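Local coordinates for surface glycan binding protein B (Bacteroides ovatus, PDB 6E57), which binds mixed-linkage beta-glucan at the bacterial surface, probably capturing cereal glucan chains for use by this gut symbiont, at residues Ala360-Met365 / Val408-Tyr413; Ser348-Val353 / Asp415-Lys420; Pro36-Pro41 / Ile65-Thr70; Asp73-Thr78 / Ser92-Asn97; Thr218-Val223 / Ala290-Asn295. All blocks are in the same frame, centred on the assembly; numbering follows the deposited sequence.

Contact 1 of 5, residues Ala360-Met365 / Val408-Tyr413; sequences AEYHKM and VGHGYY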
# COMPACT_ATOMS: atom_id res chain seq x y z
N ALA A 360 7.85 37.05 1.84
CA ALA A 360 6.83 36.98 2.88
C ALA A 360 7.37 36.20 4.09
O ALA A 360 8.05 35.19 3.96
CB ALA A 360 5.57 36.35 2.35
N GLU A 361 6.99 36.69 5.28
CA GLU A 361 7.47 36.23 6.58
C GLU A 361 6.97 34.80 6.86
O GLU A 361 7.70 34.01 7.46
CB GLU A 361 7.06 37.27 7.64
CG GLU A 361 5.59 37.73 7.58
CD GLU A 361 5.24 39.00 6.80
OE1 GLU A 361 5.39 39.01 5.56
OE2 GLU A 361 4.78 39.97 7.43
N TYR A 362 5.75 34.46 6.42
CA TYR A 362 5.16 33.10 6.55
C TYR A 362 4.11 32.88 5.44
O TYR A 362 3.74 33.82 4.74
CB TYR A 362 4.51 32.92 7.92
CG TYR A 362 3.29 33.78 8.14
CD1 TYR A 362 3.42 35.07 8.62
CD2 TYR A 362 2.02 33.31 7.86
CE1 TYR A 362 2.32 35.89 8.81
CE2 TYR A 362 0.90 34.11 8.04
CZ TYR A 362 1.05 35.40 8.52
OH TYR A 362 -0.03 36.21 8.71
N HIS A 363 3.62 31.64 5.31
CA HIS A 363 2.66 31.29 4.26
C HIS A 363 1.53 30.42 4.83
O HIS A 363 1.77 29.26 5.22
CB HIS A 363 3.37 30.59 3.09
CG HIS A 363 4.76 31.08 2.85
ND1 HIS A 363 5.02 32.21 2.11
CD2 HIS A 363 5.96 30.62 3.27
CE1 HIS A 363 6.32 32.42 2.07
NE2 HIS A 363 6.91 31.46 2.77
N LYS A 364 0.32 30.98 4.87
CA LYS A 364 -0.89 30.29 5.29
C LYS A 364 -2.02 30.56 4.28
O LYS A 364 -2.18 31.70 3.84
CB LYS A 364 -1.32 30.75 6.68
CG LYS A 364 -0.51 30.19 7.84
CD LYS A 364 -1.24 30.25 9.16
CE LYS A 364 -0.46 29.63 10.31
NZ LYS A 364 0.74 30.42 10.66
N MET A 365 -2.79 29.51 3.94
CA MET A 365 -3.97 29.63 3.08
C MET A 365 -5.13 28.82 3.67
O MET A 365 -4.92 27.90 4.46
CB MET A 365 -3.68 29.14 1.66
CG MET A 365 -3.60 27.62 1.54
SD MET A 365 -3.31 27.06 -0.16
CE MET A 365 -4.83 27.58 -0.96
N VAL A 408 -8.23 32.62 1.14
CA VAL A 408 -7.90 33.54 2.20
C VAL A 408 -6.53 33.13 2.75
O VAL A 408 -6.10 32.00 2.53
CB VAL A 408 -9.03 33.48 3.25
CG1 VAL A 408 -8.54 33.69 4.67
CG2 VAL A 408 -10.15 34.45 2.91
N GLY A 409 -5.84 34.06 3.42
CA GLY A 409 -4.55 33.78 4.05
C GLY A 409 -3.53 34.89 3.83
O GLY A 409 -3.91 36.06 3.70
N HIS A 410 -2.25 34.51 3.81
CA HIS A 410 -1.14 35.46 3.69
C HIS A 410 0.07 34.81 3.00
O HIS A 410 0.36 33.65 3.21
CB HIS A 410 -0.74 35.98 5.08
CG HIS A 410 0.44 36.88 5.07
ND1 HIS A 410 0.35 38.22 4.74
CD2 HIS A 410 1.75 36.65 5.34
CE1 HIS A 410 1.55 38.77 4.80
NE2 HIS A 410 2.42 37.83 5.17
N GLY A 411 0.75 35.60 2.17
CA GLY A 411 2.10 35.31 1.69
C GLY A 411 2.13 34.25 0.59
O GLY A 411 3.10 33.48 0.50
N TYR A 412 1.09 34.22 -0.24
CA TYR A 412 1.03 33.30 -1.37
C TYR A 412 0.24 33.92 -2.52
O TYR A 412 -0.43 34.94 -2.35
CB TYR A 412 0.44 31.96 -0.96
CG TYR A 412 -1.06 31.95 -0.77
CD1 TYR A 412 -1.62 32.31 0.44
CD2 TYR A 412 -1.91 31.58 -1.80
CE1 TYR A 412 -2.99 32.31 0.63
CE2 TYR A 412 -3.29 31.57 -1.62
CZ TYR A 412 -3.83 31.93 -0.40
OH TYR A 412 -5.18 31.93 -0.21
N TYR A 413 0.34 33.28 -3.69
CA TYR A 413 -0.38 33.67 -4.89
C TYR A 413 -1.25 32.50 -5.33
O TYR A 413 -0.85 31.36 -5.20
CB TYR A 413 0.59 34.00 -6.03
CG TYR A 413 1.50 35.18 -5.79
CD1 TYR A 413 2.74 35.01 -5.18
CD2 TYR A 413 1.16 36.45 -6.23
CE1 TYR A 413 3.59 36.08 -4.98
CE2 TYR A 413 2.01 37.53 -6.04
CZ TYR A 413 3.23 37.35 -5.42
OH TYR A 413 4.06 38.41 -5.23

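Contact 2 of 5, residues Ser348-Val353 / Asp415-Lys420; sequences STLKVV and DLVTVK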
# COMPACT_ATOMS: atom_id res chain seq x y z
N SER A 348 -17.41 16.76 -7.23
CA SER A 348 -16.36 17.30 -8.08
C SER A 348 -15.17 17.72 -7.22
O SER A 348 -15.34 18.11 -6.06
CB SER A 348 -16.87 18.45 -8.90
OG SER A 348 -18.05 18.07 -9.60
N THR A 349 -13.97 17.64 -7.81
CA THR A 349 -12.72 17.98 -7.14
C THR A 349 -12.25 19.36 -7.61
O THR A 349 -11.90 19.53 -8.78
CB THR A 349 -11.64 16.94 -7.42
OG1 THR A 349 -12.18 15.65 -7.12
CG2 THR A 349 -10.38 17.16 -6.61
N LEU A 350 -12.24 20.33 -6.68
CA LEU A 350 -11.64 21.63 -6.91
C LEU A 350 -10.14 21.53 -6.61
O LEU A 350 -9.76 20.83 -5.67
CB LEU A 350 -12.32 22.67 -6.01
CG LEU A 350 -11.98 24.13 -6.33
CD1 LEU A 350 -12.72 24.61 -7.57
CD2 LEU A 350 -12.32 25.03 -5.15
N LYS A 351 -9.33 22.21 -7.42
CA LYS A 351 -7.87 22.26 -7.26
C LYS A 351 -7.43 23.73 -7.32
O LYS A 351 -7.81 24.44 -8.24
CB LYS A 351 -7.18 21.45 -8.36
CG LYS A 351 -5.65 21.51 -8.35
CD LYS A 351 -5.00 20.88 -9.57
CE LYS A 351 -5.16 19.37 -9.61
NZ LYS A 351 -4.55 18.78 -10.83
N VAL A 352 -6.64 24.16 -6.34
CA VAL A 352 -6.03 25.48 -6.33
C VAL A 352 -4.51 25.32 -6.39
O VAL A 352 -3.92 24.79 -5.45
CB VAL A 352 -6.45 26.28 -5.08
CG1 VAL A 352 -5.84 27.68 -5.08
CG2 VAL A 352 -7.96 26.35 -4.92
N VAL A 353 -3.91 25.77 -7.49
CA VAL A 353 -2.45 25.82 -7.64
C VAL A 353 -1.96 27.14 -7.05
O VAL A 353 -2.35 28.21 -7.52
CB VAL A 353 -2.00 25.66 -9.11
CG1 VAL A 353 -0.49 25.66 -9.24
CG2 VAL A 353 -2.59 24.41 -9.75
N ASP A 415 -2.52 30.82 -8.65
CA ASP A 415 -2.02 30.78 -10.03
C ASP A 415 -3.00 30.06 -10.96
O ASP A 415 -3.05 30.37 -12.15
CB ASP A 415 -0.64 30.12 -10.10
CG ASP A 415 0.46 30.87 -9.35
OD1 ASP A 415 0.47 32.11 -9.43
OD2 ASP A 415 1.30 30.19 -8.71
N LEU A 416 -3.75 29.09 -10.43
CA LEU A 416 -4.73 28.32 -11.22
C LEU A 416 -5.83 27.78 -10.30
O LEU A 416 -5.58 27.43 -9.15
CB LEU A 416 -4.00 27.19 -11.94
CG LEU A 416 -4.75 26.56 -13.12
CD1 LEU A 416 -4.77 27.49 -14.32
CD2 LEU A 416 -4.14 25.22 -13.49
N VAL A 417 -7.06 27.72 -10.82
CA VAL A 417 -8.16 27.01 -10.19
C VAL A 417 -8.85 26.15 -11.25
O VAL A 417 -9.27 26.68 -12.29
CB VAL A 417 -9.16 27.96 -9.51
CG1 VAL A 417 -10.28 27.20 -8.82
CG2 VAL A 417 -8.48 28.91 -8.54
N THR A 418 -8.95 24.84 -10.99
CA THR A 418 -9.58 23.89 -11.90
C THR A 418 -10.62 23.07 -11.14
O THR A 418 -10.65 23.06 -9.92
CB THR A 418 -8.54 22.97 -12.55
OG1 THR A 418 -8.04 22.06 -11.57
CG2 THR A 418 -7.38 23.73 -13.17
N VAL A 419 -11.47 22.38 -11.91
CA VAL A 419 -12.46 21.44 -11.38
C VAL A 419 -12.56 20.26 -12.36
O VAL A 419 -12.34 20.45 -13.56
CB VAL A 419 -13.83 22.12 -11.17
CG1 VAL A 419 -14.41 22.67 -12.46
CG2 VAL A 419 -14.82 21.20 -10.49
N LYS A 420 -12.89 19.07 -11.86
CA LYS A 420 -13.09 17.88 -12.71
C LYS A 420 -14.22 17.01 -12.15
O LYS A 420 -14.27 16.71 -10.96
CB LYS A 420 -11.78 17.10 -12.86
CG LYS A 420 -11.13 16.63 -11.57
CD LYS A 420 -9.78 15.99 -11.79
CE LYS A 420 -9.06 15.64 -10.50
NZ LYS A 420 -7.65 15.24 -10.75
O HOH W 1 -13.91 14.47 -8.69
O HOH W 2 -5.11 16.63 -12.37

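Contact 3 of 5, residues Pro36-Pro41 / Ile65-Thr70; sequences PHILAP and IALTVT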
# COMPACT_ATOMS: atom_id res chain seq x y z
N PRO A 36 -14.13 -35.11 14.51
CA PRO A 36 -13.15 -34.38 15.32
C PRO A 36 -13.63 -32.96 15.64
O PRO A 36 -14.09 -32.24 14.75
CB PRO A 36 -11.92 -34.37 14.40
CG PRO A 36 -12.50 -34.33 13.01
CD PRO A 36 -13.77 -35.16 13.09
N HIS A 37 -13.53 -32.58 16.92
CA HIS A 37 -13.90 -31.25 17.41
C HIS A 37 -12.74 -30.66 18.22
O HIS A 37 -12.16 -31.35 19.07
CB HIS A 37 -15.18 -31.33 18.26
CG HIS A 37 -16.42 -31.63 17.48
ND1 HIS A 37 -17.09 -30.66 16.75
CD2 HIS A 37 -17.13 -32.77 17.33
CE1 HIS A 37 -18.15 -31.20 16.17
NE2 HIS A 37 -18.19 -32.49 16.51
N ILE A 38 -12.40 -29.40 17.95
CA ILE A 38 -11.46 -28.64 18.76
C ILE A 38 -12.27 -27.83 19.78
O ILE A 38 -12.90 -26.84 19.42
CB ILE A 38 -10.56 -27.74 17.90
CG1 ILE A 38 -9.74 -28.56 16.89
CG2 ILE A 38 -9.67 -26.87 18.77
CD1 ILE A 38 -9.11 -27.73 15.79
N LEU A 39 -12.26 -28.28 21.04
CA LEU A 39 -13.08 -27.70 22.10
C LEU A 39 -12.46 -26.38 22.56
O LEU A 39 -13.15 -25.36 22.61
CB LEU A 39 -13.19 -28.69 23.25
CG LEU A 39 -13.91 -30.00 22.93
CD1 LEU A 39 -13.98 -30.91 24.15
CD2 LEU A 39 -15.30 -29.74 22.38
N ALA A 40 -11.16 -26.42 22.90
CA ALA A 40 -10.42 -25.24 23.37
C ALA A 40 -9.02 -25.23 22.77
O ALA A 40 -8.44 -26.29 22.53
CB ALA A 40 -10.38 -25.22 24.88
N PRO A 41 -8.48 -24.03 22.51
CA PRO A 41 -9.19 -22.77 22.65
C PRO A 41 -10.12 -22.51 21.45
O PRO A 41 -9.96 -23.14 20.41
CB PRO A 41 -8.07 -21.73 22.73
CG PRO A 41 -7.02 -22.28 21.80
CD PRO A 41 -7.18 -23.78 21.86
N ILE A 65 0.38 -22.59 22.00
CA ILE A 65 -1.04 -22.92 21.85
C ILE A 65 -1.24 -24.36 22.32
O ILE A 65 -0.52 -25.26 21.87
CB ILE A 65 -1.51 -22.71 20.40
CG1 ILE A 65 -1.14 -21.33 19.86
CG2 ILE A 65 -3.01 -22.98 20.28
CD1 ILE A 65 -1.53 -21.11 18.42
N ALA A 66 -2.23 -24.57 23.20
CA ALA A 66 -2.56 -25.89 23.77
C ALA A 66 -4.01 -26.26 23.42
O ALA A 66 -4.94 -25.58 23.86
CB ALA A 66 -2.35 -25.86 25.26
N LEU A 67 -4.19 -27.33 22.65
CA LEU A 67 -5.50 -27.79 22.19
C LEU A 67 -6.08 -28.80 23.19
O LEU A 67 -5.34 -29.54 23.83
CB LEU A 67 -5.36 -28.45 20.81
CG LEU A 67 -4.62 -27.64 19.74
CD1 LEU A 67 -4.45 -28.45 18.47
CD2 LEU A 67 -5.34 -26.33 19.45
N THR A 68 -7.42 -28.80 23.31
CA THR A 68 -8.19 -29.94 23.82
C THR A 68 -9.09 -30.43 22.68
O THR A 68 -9.80 -29.64 22.06
CB THR A 68 -9.00 -29.59 25.08
OG1 THR A 68 -9.64 -28.33 24.87
CG2 THR A 68 -8.14 -29.52 26.33
N VAL A 69 -9.04 -31.74 22.40
CA VAL A 69 -9.59 -32.32 21.18
C VAL A 69 -10.41 -33.57 21.52
O VAL A 69 -10.09 -34.31 22.45
CB VAL A 69 -8.48 -32.63 20.17
CG1 VAL A 69 -9.03 -33.10 18.83
CG2 VAL A 69 -7.54 -31.45 19.97
N THR A 70 -11.48 -33.79 20.74
CA THR A 70 -12.29 -35.01 20.75
C THR A 70 -12.14 -35.68 19.39
O THR A 70 -12.10 -34.98 18.38
CB THR A 70 -13.76 -34.69 21.07
OG1 THR A 70 -13.79 -33.92 22.27
CG2 THR A 70 -14.63 -35.92 21.23

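Contact 4 of 5, residues Asp73-Thr78 / Ser92-Asn97; sequences DYTTVT and SDKEIN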
# COMPACT_ATOMS: atom_id res chain seq x y z
N ASP A 73 -8.23 -39.96 22.58
CA ASP A 73 -7.06 -40.83 22.37
C ASP A 73 -6.93 -41.26 20.90
O ASP A 73 -6.08 -42.10 20.59
CB ASP A 73 -7.14 -42.09 23.24
CG ASP A 73 -7.57 -41.85 24.68
OD1 ASP A 73 -8.78 -41.64 24.90
OD2 ASP A 73 -6.69 -41.90 25.56
N TYR A 74 -7.74 -40.69 20.00
CA TYR A 74 -7.83 -41.19 18.62
C TYR A 74 -7.66 -40.05 17.60
O TYR A 74 -8.14 -40.16 16.48
CB TYR A 74 -9.17 -41.91 18.41
CG TYR A 74 -9.42 -43.09 19.32
CD1 TYR A 74 -8.73 -44.28 19.15
CD2 TYR A 74 -10.36 -43.02 20.34
CE1 TYR A 74 -8.95 -45.37 19.98
CE2 TYR A 74 -10.60 -44.11 21.17
CZ TYR A 74 -9.90 -45.29 20.99
OH TYR A 74 -10.12 -46.36 21.80
N THR A 75 -6.95 -38.98 17.98
CA THR A 75 -6.70 -37.84 17.09
C THR A 75 -5.20 -37.54 17.02
O THR A 75 -4.49 -37.61 18.02
CB THR A 75 -7.47 -36.59 17.55
OG1 THR A 75 -7.14 -36.32 18.92
CG2 THR A 75 -8.96 -36.73 17.39
N THR A 76 -4.74 -37.21 15.80
CA THR A 76 -3.41 -36.67 15.54
C THR A 76 -3.56 -35.28 14.92
O THR A 76 -4.39 -35.08 14.04
CB THR A 76 -2.60 -37.60 14.62
OG1 THR A 76 -2.52 -38.88 15.24
CG2 THR A 76 -1.20 -37.09 14.34
N VAL A 77 -2.75 -34.32 15.40
CA VAL A 77 -2.80 -32.95 14.91
C VAL A 77 -1.44 -32.58 14.32
O VAL A 77 -0.39 -32.87 14.91
CB VAL A 77 -3.26 -31.96 16.01
CG1 VAL A 77 -4.31 -32.58 16.93
CG2 VAL A 77 -2.10 -31.43 16.83
N THR A 78 -1.46 -31.94 13.15
CA THR A 78 -0.27 -31.48 12.45
C THR A 78 -0.31 -29.95 12.37
O THR A 78 -1.37 -29.35 12.18
CB THR A 78 -0.17 -32.11 11.05
OG1 THR A 78 -0.35 -33.52 11.19
CG2 THR A 78 1.15 -31.84 10.38
N SER A 92 3.90 -33.99 23.78
CA SER A 92 2.54 -34.06 23.25
C SER A 92 2.51 -33.48 21.84
O SER A 92 3.29 -32.59 21.52
CB SER A 92 1.58 -33.34 24.17
OG SER A 92 0.24 -33.47 23.70
N ASP A 93 1.59 -33.98 21.00
CA ASP A 93 1.46 -33.55 19.61
C ASP A 93 0.39 -32.47 19.47
O ASP A 93 0.23 -31.93 18.38
CB ASP A 93 1.14 -34.72 18.68
CG ASP A 93 -0.33 -35.10 18.64
OD1 ASP A 93 -0.81 -35.67 19.64
OD2 ASP A 93 -0.98 -34.82 17.62
N LYS A 94 -0.35 -32.15 20.54
CA LYS A 94 -1.45 -31.18 20.48
C LYS A 94 -1.16 -29.96 21.36
O LYS A 94 -2.07 -29.23 21.74
CB LYS A 94 -2.78 -31.86 20.83
CG LYS A 94 -2.73 -32.91 21.94
CD LYS A 94 -4.09 -33.36 22.41
CE LYS A 94 -5.00 -33.83 21.29
NZ LYS A 94 -4.36 -34.86 20.45
N GLU A 95 0.13 -29.73 21.65
CA GLU A 95 0.63 -28.46 22.16
C GLU A 95 1.85 -28.07 21.32
O GLU A 95 2.80 -28.84 21.23
CB GLU A 95 0.99 -28.56 23.64
CG GLU A 95 1.44 -27.25 24.26
CD GLU A 95 1.98 -27.32 25.68
OE1 GLU A 95 2.45 -28.40 26.09
OE2 GLU A 95 1.93 -26.29 26.39
N ILE A 96 1.80 -26.89 20.69
CA ILE A 96 2.93 -26.37 19.94
C ILE A 96 3.75 -25.46 20.85
O ILE A 96 3.20 -24.71 21.66
CB ILE A 96 2.50 -25.65 18.65
CG1 ILE A 96 3.69 -25.44 17.71
CG2 ILE A 96 1.78 -24.34 18.95
CD1 ILE A 96 3.33 -24.89 16.35
N ASN A 97 5.07 -25.56 20.71
CA ASN A 97 6.04 -24.65 21.32
C ASN A 97 7.11 -24.34 20.27
O ASN A 97 7.91 -25.21 19.92
CB ASN A 97 6.66 -25.25 22.59
CG ASN A 97 7.80 -24.41 23.13
OD1 ASN A 97 7.70 -23.19 23.20
ND2 ASN A 97 8.89 -25.05 23.50

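Contact 5 of 5, residues Thr218-Val223 / Ala290-Asn295; sequences TNASLV and AVQFLN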
# COMPACT_ATOMS: atom_id res chain seq x y z
N THR A 218 9.91 -10.59 -9.00
CA THR A 218 9.21 -10.70 -10.28
C THR A 218 10.06 -10.08 -11.40
O THR A 218 10.77 -9.09 -11.19
CB THR A 218 7.83 -10.03 -10.23
OG1 THR A 218 7.21 -10.18 -11.52
CG2 THR A 218 7.88 -8.57 -9.86
N ASN A 219 9.96 -10.69 -12.59
CA ASN A 219 10.54 -10.18 -13.83
C ASN A 219 9.48 -9.39 -14.62
O ASN A 219 9.82 -8.71 -15.59
CB ASN A 219 11.08 -11.31 -14.72
CG ASN A 219 12.20 -12.08 -14.07
OD1 ASN A 219 13.26 -11.51 -13.78
ND2 ASN A 219 11.99 -13.36 -13.84
N ALA A 220 8.21 -9.50 -14.20
CA ALA A 220 7.10 -8.92 -14.93
C ALA A 220 7.12 -7.40 -14.80
O ALA A 220 7.52 -6.86 -13.76
CB ALA A 220 5.79 -9.48 -14.42
N SER A 221 6.70 -6.72 -15.87
CA SER A 221 6.37 -5.32 -15.83
C SER A 221 5.06 -5.16 -15.05
O SER A 221 3.99 -5.39 -15.60
CB SER A 221 6.28 -4.76 -17.22
OG SER A 221 7.44 -5.09 -17.98
N LEU A 222 5.18 -4.82 -13.76
CA LEU A 222 4.04 -4.77 -12.86
C LEU A 222 3.76 -3.32 -12.47
O LEU A 222 4.52 -2.71 -11.72
CB LEU A 222 4.34 -5.63 -11.62
CG LEU A 222 3.23 -5.70 -10.57
CD1 LEU A 222 2.02 -6.44 -11.11
CD2 LEU A 222 3.74 -6.37 -9.30
N VAL A 223 2.65 -2.79 -12.98
CA VAL A 223 2.12 -1.48 -12.60
C VAL A 223 1.45 -1.60 -11.22
O VAL A 223 0.58 -2.45 -11.03
CB VAL A 223 1.14 -0.96 -13.66
CG1 VAL A 223 0.42 0.30 -13.20
CG2 VAL A 223 1.83 -0.73 -15.00
N ALA A 290 2.07 -9.73 -21.71
CA ALA A 290 1.10 -8.76 -21.20
C ALA A 290 1.64 -8.07 -19.94
O ALA A 290 2.22 -8.72 -19.07
CB ALA A 290 -0.22 -9.44 -20.92
N VAL A 291 1.42 -6.76 -19.85
CA VAL A 291 1.74 -5.97 -18.68
C VAL A 291 0.75 -6.35 -17.57
O VAL A 291 -0.45 -6.52 -17.83
CB VAL A 291 1.71 -4.46 -18.98
CG1 VAL A 291 1.84 -3.62 -17.71
CG2 VAL A 291 2.78 -4.07 -19.98
N GLN A 292 1.27 -6.47 -16.34
CA GLN A 292 0.50 -6.88 -15.17
C GLN A 292 0.17 -5.64 -14.33
O GLN A 292 0.90 -4.66 -14.37
CB GLN A 292 1.29 -7.91 -14.37
CG GLN A 292 1.46 -9.25 -15.09
CD GLN A 292 2.24 -10.26 -14.29
OE1 GLN A 292 2.35 -10.18 -13.06
NE2 GLN A 292 2.79 -11.24 -14.98
N PHE A 293 -0.94 -5.72 -13.59
CA PHE A 293 -1.42 -4.62 -12.76
C PHE A 293 -1.80 -5.15 -11.37
O PHE A 293 -2.52 -6.14 -11.26
CB PHE A 293 -2.62 -3.93 -13.42
CG PHE A 293 -2.32 -3.33 -14.76
CD1 PHE A 293 -2.42 -4.08 -15.92
CD2 PHE A 293 -1.95 -2.00 -14.88
CE1 PHE A 293 -2.14 -3.53 -17.16
CE2 PHE A 293 -1.68 -1.44 -16.12
CZ PHE A 293 -1.77 -2.21 -17.26
N LEU A 294 -1.32 -4.46 -10.33
CA LEU A 294 -1.58 -4.79 -8.93
C LEU A 294 -2.54 -3.76 -8.35
O LEU A 294 -2.35 -2.56 -8.58
CB LEU A 294 -0.24 -4.78 -8.18
CG LEU A 294 -0.29 -5.32 -6.75
CD1 LEU A 294 -0.38 -6.84 -6.75
CD2 LEU A 294 0.93 -4.85 -5.97
N ASN A 295 -3.54 -4.21 -7.59
CA ASN A 295 -4.58 -3.30 -7.10
C ASN A 295 -4.80 -3.49 -5.59
O ASN A 295 -4.50 -2.57 -4.81
CB ASN A 295 -5.84 -3.42 -7.96
CG ASN A 295 -5.67 -2.69 -9.27
OD1 ASN A 295 -5.84 -1.47 -9.33
ND2 ASN A 295 -5.30 -3.40 -10.32
O HOH W 3 4.09 -10.39 -10.54

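Contact 1 of 5, residues Ala360-Met365 / Val408-Tyr413
The imidazole of H410 lies against one face of the phenol of Y362: its CD2 stands 3.5 Å from Y362 CZ, displaced toward the rim of the tyrosine ring. The planes are tilted by 33°, neither a parallel stack nor a T. With chi1 at 176°, CG set opposite the backbone N, the H410 ring reaches over to Y362 and E361, and at its edge E361 OE1 receives a weak hydrogen bond from NE2 (3.2 Å), the carboxylate turned almost perpendicular to the imidazole. The other nitrogen, ND1, bonds to S321 OG, fixing the rotation of the ring, and Y362 OH bonds to W322 of the glycan pocket. K364 and H410 form an antiparallel hydrogen-bonded pair, M365 and G409 the non-hydrogen-bonded pair beside it; at H410 and G411 the chain turns a corner, so that strand 412-419 leaves for another sheet. G409 and G411 both have positive phi, which suits glycine, and a CB at either would run into the opposing backbone. H363 ND1 gives G411 O a 2.8 Å bond near the imidazole plane. With an alanine in place of Y412, M365 would probably lose the ring it rests on and V408 O its hydroxyl partner: M365 CB sits 3.8 Å from the Y412 centroid, SD farther off above that ring as a Met-aromatic contact, while Y412 OH reaches V408 O (2.9 Å) from above the carbonyl plane.

Contact 2 of 5, residues Ser348-Val353 / Asp415-Lys420
A classic beta bulge, with D415 and L416 both facing V353, begins this antiparallel pairing of strands 349-353 and 415-419 in the C-terminal part of the chain, which also carries the glycan pocket. V353 O takes a bond from D415 N (2.8 Å) and a weak one from L416 N, while V353 N returns to L416 O. Beyond the bulge K351 and T418 exchange two backbone bonds of 3.0 Å, K351 N to T418 O and T418 N to K351 O, and the ladder loosens toward T349 and K420. On the buried face, L350 CD1 meets V417 CG1 at 3.8 Å, with V352 and V419 beside them; branched aliphatics fit an interior that strands 299-315 and 405-409 also line. On the other face K351 and T418 run side by side, K351 CB 3.4 Å from T418 OG1, and V353 lies alongside L416. K351 NZ and T418 OG1 both reach E310 OE1, and a water accepts from K351 NZ (2.7 Å) and weakly from K420 NZ. The carboxylate probably offsets the like charges of the two lysines.

Contact 3 of 5, residues Pro36-Pro41 / Ile65-Thr70
L39 and A40 both face T68, so the pairing of strand 37-40 with strand 68-70 carries a classic beta bulge. L39 N bonds to T68 O at 3.0 Å, and A40 O accepts from T68 N at 2.8 Å. The hydroxyl of T68, placed between its own backbone N and carbonyl carbon (chi1 45°), comes up beside the A40 methyl and receives a weak bond from A40 N. Toward the other end the ladder is regular: T70 N gives H37 O a nearly straight bond of 3.0 Å, and H37 N turns back to T70 O. L39 CD1 lies 3.6 Å from T70 OG1. After the bulge a cis peptide precedes P41, whose ring packs across L67, P41 CD to L67 CD2 at 4.0 Å, and reaches I65 with CG. I38 CG2 also approaches L67 CD2. Farther out, L67 rests on V77, W79 and I109, V69 on T75 and V111, and I38 on V111 and T119, residues of the sheet packed against this one in the N-terminal two-sheet sandwich. The strand pair is thus two-faced: I38, L67 and V69 give the apolar side that the core requires, whereas H37, T68 and T70 give a polar side suited to water, on which the T68 hydroxyl offers A40 N at most a weak, bent bond.

Contact 4 of 5, residues Asp73-Thr78 / Ser92-Asn97
V77 N donates to D93 OD2 across a gap of 2.9 Å, an almost straight bond (172°) that meets the carboxylate oxygen nearly head-on. Aspartate suits the place: it is short, and with CG between its backbone N and carbonyl carbon (chi1 82°) the acid turns toward the strand. A weak hydrogen bond runs from K94 NZ to T75 OG1 at 3.5 Å, where the threonine hydroxyl also bonds to P71 O. Of ionic contacts there is a long one within the turn itself, K94 NZ to D93 OD1 at 3.7 Å; the lysine chain bends twice near its end to bring the ammonium back. T76 CG2 lies in van der Waals contact with D93 OD2, 4.0 Å away. D93 O is bonded by W79 NE1. The turn at D93 and K94 lies just before strand 95-98, an edge of the three-stranded sheet, and so joins that sheet to strand 75-81, which pairs with strand 103-113 in the facing sheet.

Contact 5 of 5, residues Thr218-Val223 / Ala290-Asn295
V223 N donates to Q292 O at 2.9 Å, and V223 O in turn takes a bond of the same length from L294 N, almost along the C=O axis. Q292 N completes the set by reaching S221 O at 3.0 Å, so L222-V223 and Q292-F293 form a short parallel pairing of staggered bonds in which each chain both gives and takes. On one face V223 and F293 point the same way side by side: V223 CB stands 3.5 Å from F293 CD2, with CG1 and CG2 also near CD2 and CE2. V223 CG1 lies anti to the backbone N (chi1 171°), which turns CG2 to V291 CG1, 4.0 Å away. Beta-branched valine suits the place because one methyl can lie against F293 while the other reaches V291, and a glycine in its place would probably leave the F293 ring and V291 CG1 without their neighbours. On the other face L222 CD1 touches Q292 CB at 3.6 Å, and A220 CB lies 3.5 Å from Q292 NE2. A water donates to Q292 OE1 and lies near T218 OG1, which accepts from A220 N in an ST turn. S221 OG bonds to N242 O. The pairing joins the strand that opens one beta domain to one late in it, an arrangement consistent with immunoglobulin-like sandwiches.

From the N terminus, contact 3 closes the first loop, joining residues 36-41 to 65-70, and contact 4 follows in series, from 73-78 to 92-97. The two touch, L67 N lying 3.0 Å from K94 O; contact 3 builds the three-stranded sheet and contact 4 joins its edge to strand 75-81 of the facing sheet. Contact 5 then closes a loop of 66 residues, joining strand 222-225 to strand 292-294 in the middle domain, its centre about 43 Å from the centres of contacts 3 and 4. In the C-terminal part, contact 2 closes a loop from strand 349-356 to the last strand, and contact 1 nests inside it on the same strand 412-419. They meet where M365 packs against V352. None cross.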